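Local coordinates for putative NADH dehydrogenase/NAD(P)H nitroreductase (PDB 3KWK), which binds flavin mononucleotide and is probably an oxidoreductase of the nitroreductase family, perhaps using NADH or NADPH, at residues A41-P46 with W54-V59. Sequence-based numbering, arbitrary orientation. Where two conformers were deposited one is given.
With FMN (flavin mononucleotide), chain B.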
loop_
_atom_site.group_PDB
_atom_site.type_symbol
_atom_site.label_atom_id
_atom_site.label_comp_id
_atom_site.label_asym_id
_atom_site.label_seq_id
_atom_site.Cartn_x
_atom_site.Cartn_y
_atom_site.Cartn_z
ATOM N N ALA A 41 2.389 -3.065 -12.004
ATOM C CA ALA A 41 2.520 -3.288 -10.597
ATOM C C ALA A 41 1.370 -2.600 -9.796
ATOM O O ALA A 41 0.705 -3.217 -8.940
ATOM C CB ALA A 41 3.916 -2.822 -10.046
ATOM N N GLY A 42 1.130 -1.331 -10.123
ATOM C CA GLY A 42 0.026 -0.586 -9.508
ATOM C C GLY A 42 -1.314 -1.301 -9.644
ATOM O O GLY A 42 -2.061 -1.412 -8.661
HETATM N N MSE A 43 -1.608 -1.794 -10.842
HETATM C CA MSE A 43 -2.887 -2.478 -11.095
HETATM C C MSE A 43 -3.004 -3.841 -10.385
HETATM O O MSE A 43 -4.113 -4.359 -10.266
HETATM C CB MSE A 43 -3.136 -2.595 -12.592
HETATM C CG MSE A 43 -3.599 -1.246 -13.169
HETATM SE SE MSE A 43 -3.865 -1.104 -15.066
HETATM C CE MSE A 43 -2.243 -1.963 -15.574
ATOM N N SER A 44 -1.895 -4.373 -9.842
ATOM C CA SER A 44 -1.892 -5.701 -9.158
ATOM C C SER A 44 -2.262 -5.583 -7.695
ATOM O O SER A 44 -2.354 -6.600 -7.017
ATOM C CB SER A 44 -0.511 -6.328 -9.257
ATOM O OG SER A 44 -0.136 -6.458 -10.629
ATOM N N ALA A 45 -2.505 -4.367 -7.225
ATOM C CA ALA A 45 -2.952 -4.163 -5.842
ATOM C C ALA A 45 -4.237 -4.937 -5.471
ATOM O O ALA A 45 -5.097 -5.259 -6.319
ATOM C CB ALA A 45 -3.215 -2.651 -5.597
ATOM N N PRO A 46 -4.408 -5.194 -4.159
ATOM C CA PRO A 46 -5.690 -5.703 -3.703
ATOM C C PRO A 46 -6.724 -4.564 -3.850
ATOM O O PRO A 46 -6.329 -3.404 -4.023
ATOM C CB PRO A 46 -5.449 -6.015 -2.225
ATOM C CG PRO A 46 -4.322 -5.085 -1.824
ATOM C CD PRO A 46 -3.441 -5.041 -3.048
ATOM N N TRP A 54 -8.835 2.236 -9.486
ATOM C CA TRP A 54 -7.679 3.064 -9.862
ATOM C C TRP A 54 -7.687 3.551 -11.294
ATOM O O TRP A 54 -8.170 2.866 -12.198
ATOM C CB TRP A 54 -6.380 2.345 -9.558
ATOM C CG TRP A 54 -6.415 0.910 -9.914
ATOM C CD1 TRP A 54 -6.516 0.383 -11.147
ATOM C CD2 TRP A 54 -6.448 -0.187 -8.999
ATOM N NE1 TRP A 54 -6.562 -0.987 -11.096
ATOM C CE2 TRP A 54 -6.563 -1.359 -9.770
ATOM C CE3 TRP A 54 -6.416 -0.290 -7.605
ATOM C CZ2 TRP A 54 -6.556 -2.639 -9.187
ATOM C CZ3 TRP A 54 -6.429 -1.544 -7.039
ATOM C CH2 TRP A 54 -6.546 -2.688 -7.823
ATOM N N GLU A 55 -7.159 4.745 -11.478
ATOM C CA GLU A 55 -6.887 5.375 -12.758
ATOM C C GLU A 55 -5.520 6.028 -12.648
ATOM O O GLU A 55 -5.254 6.720 -11.655
ATOM C CB GLU A 55 -7.983 6.429 -13.081
ATOM C CG GLU A 55 -9.423 5.873 -13.177
ATOM C CD GLU A 55 -9.709 5.017 -14.413
ATOM O OE1 GLU A 55 -8.949 5.015 -15.401
ATOM O OE2 GLU A 55 -10.738 4.302 -14.356
ATOM N N PHE A 56 -4.653 5.835 -13.658
ATOM C CA PHE A 56 -3.311 6.394 -13.597
ATOM C C PHE A 56 -3.098 7.389 -14.722
ATOM O O PHE A 56 -3.394 7.096 -15.888
ATOM C CB PHE A 56 -2.270 5.278 -13.737
ATOM C CG PHE A 56 -2.465 4.173 -12.729
ATOM C CD1 PHE A 56 -1.948 4.303 -11.447
ATOM C CD2 PHE A 56 -3.231 3.061 -13.032
ATOM C CE1 PHE A 56 -2.146 3.309 -10.498
ATOM C CE2 PHE A 56 -3.453 2.085 -12.087
ATOM C CZ PHE A 56 -2.911 2.200 -10.832
ATOM N N VAL A 57 -2.585 8.563 -14.383
ATOM C CA VAL A 57 -2.222 9.559 -15.412
ATOM C C VAL A 57 -0.696 9.594 -15.429
ATOM O O VAL A 57 -0.066 9.941 -14.451
ATOM C CB VAL A 57 -2.820 10.943 -15.176
ATOM C CG1 VAL A 57 -2.509 11.931 -16.318
ATOM C CG2 VAL A 57 -4.337 10.877 -14.947
ATOM N N VAL A 58 -0.127 9.236 -16.573
ATOM C CA VAL A 58 1.309 9.304 -16.788
ATOM C C VAL A 58 1.598 10.654 -17.394
ATOM O O VAL A 58 1.125 10.932 -18.480
ATOM C CB VAL A 58 1.789 8.193 -17.754
ATOM C CG1 VAL A 58 3.318 8.362 -17.988
ATOM C CG2 VAL A 58 1.359 6.813 -17.198
ATOM N N VAL A 59 2.327 11.506 -16.678
ATOM C CA VAL A 59 2.562 12.872 -17.124
ATOM C C VAL A 59 4.025 12.989 -17.590
ATOM O O VAL A 59 4.951 12.810 -16.787
ATOM C CB VAL A 59 2.275 13.925 -16.040
ATOM C CG1 VAL A 59 2.574 15.344 -16.559
ATOM C CG2 VAL A 59 0.777 13.853 -15.561
HETATM N N1 FMN B . -11.561 -9.537 1.474
HETATM C C2 FMN B . -12.352 -10.164 2.392
HETATM O O2 FMN B . -12.469 -11.402 2.344
HETATM N N3 FMN B . -13.029 -9.433 3.355
HETATM C C4 FMN B . -12.950 -8.059 3.436
HETATM O O4 FMN B . -13.579 -7.431 4.343
HETATM C C4A FMN B . -12.140 -7.422 2.491
HETATM N N5 FMN B . -12.025 -6.038 2.490
HETATM C C5A FMN B . -11.092 -5.425 1.699
HETATM C C6 FMN B . -10.887 -4.045 1.839
HETATM C C7 FMN B . -9.905 -3.435 1.073
HETATM C C7M FMN B . -9.625 -1.926 1.189
HETATM C C8 FMN B . -9.137 -4.152 0.176
HETATM C C8M FMN B . -8.082 -3.426 -0.621
HETATM C C9 FMN B . -9.356 -5.510 0.028
HETATM C C9A FMN B . -10.335 -6.161 0.793
HETATM N N10 FMN B . -10.599 -7.526 0.646
HETATM C C10 FMN B . -11.436 -8.151 1.525
HETATM C "C1'" FMN B . -9.830 -8.324 -0.340
HETATM C "C2'" FMN B . -10.366 -8.103 -1.753
HETATM O "O2'" FMN B . -11.634 -8.742 -1.927
HETATM C "C3'" FMN B . -9.345 -8.553 -2.819
HETATM O "O3'" FMN B . -8.167 -7.749 -2.749
HETATM C "C4'" FMN B . -9.910 -8.446 -4.263
HETATM O "O4'" FMN B . -10.971 -9.399 -4.422
HETATM C "C5'" FMN B . -8.843 -8.651 -5.341
HETATM O "O5'" FMN B . -8.335 -9.967 -5.143
HETATM P P FMN B . -6.748 -10.225 -4.868
HETATM O O1P FMN B . -6.390 -9.583 -3.515
HETATM O O2P FMN B . -6.735 -11.769 -4.832
HETATM O O3P FMN B . -5.925 -9.637 -5.997
#
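Trp54 and Phe56, on the edge strand 54-59, pack against the C-terminal end of helix 32-43 and the loop that follows it, a buried contact at the dimer interface. Two residues apart on the strand, they both send their side chains toward the 41-46 segment. The chain passes from one face of the indole, where CA of selenomethionine Met43 stands 3.7 Å above the plane near the rim, to its edge, where Pro46 O lies in plane, 3.5 Å from CZ3. Between them the carbonyls of Met43 and Ala45 approach the benzene part obliquely, Met43 O coming within 3.2 Å of Trp54 CZ2. Trp54 CG sits between its backbone N and carbonyl carbon (chi1 42°), a turn that carries the six-membered ring along the loop. There CZ3 meets Ala45 CB at 3.7 Å, a methyl small enough for the chain to run close by. Met43 CG bridges the two aromatics, 3.5 Å from Phe56 CE2 and 3.6 Å from Trp54 NE1. Glycine suits position 42, because the Phe56 ring occupies the side where a CB would point. Were Trp54 replaced by an alanine, the backbone of Met43 and Ala45 would probably lose the surface it rests on, opening a gap that could let the loop shift. That loop leads to the cofactor: Pro46 CB lies 3.3 Å from FMN O3', and Lys164 of the second subunit hydrogen-bonds both Ala45 O and FMN. Such a two-subunit site is characteristic of the dimeric, FMN-dependent nitroreductase fold.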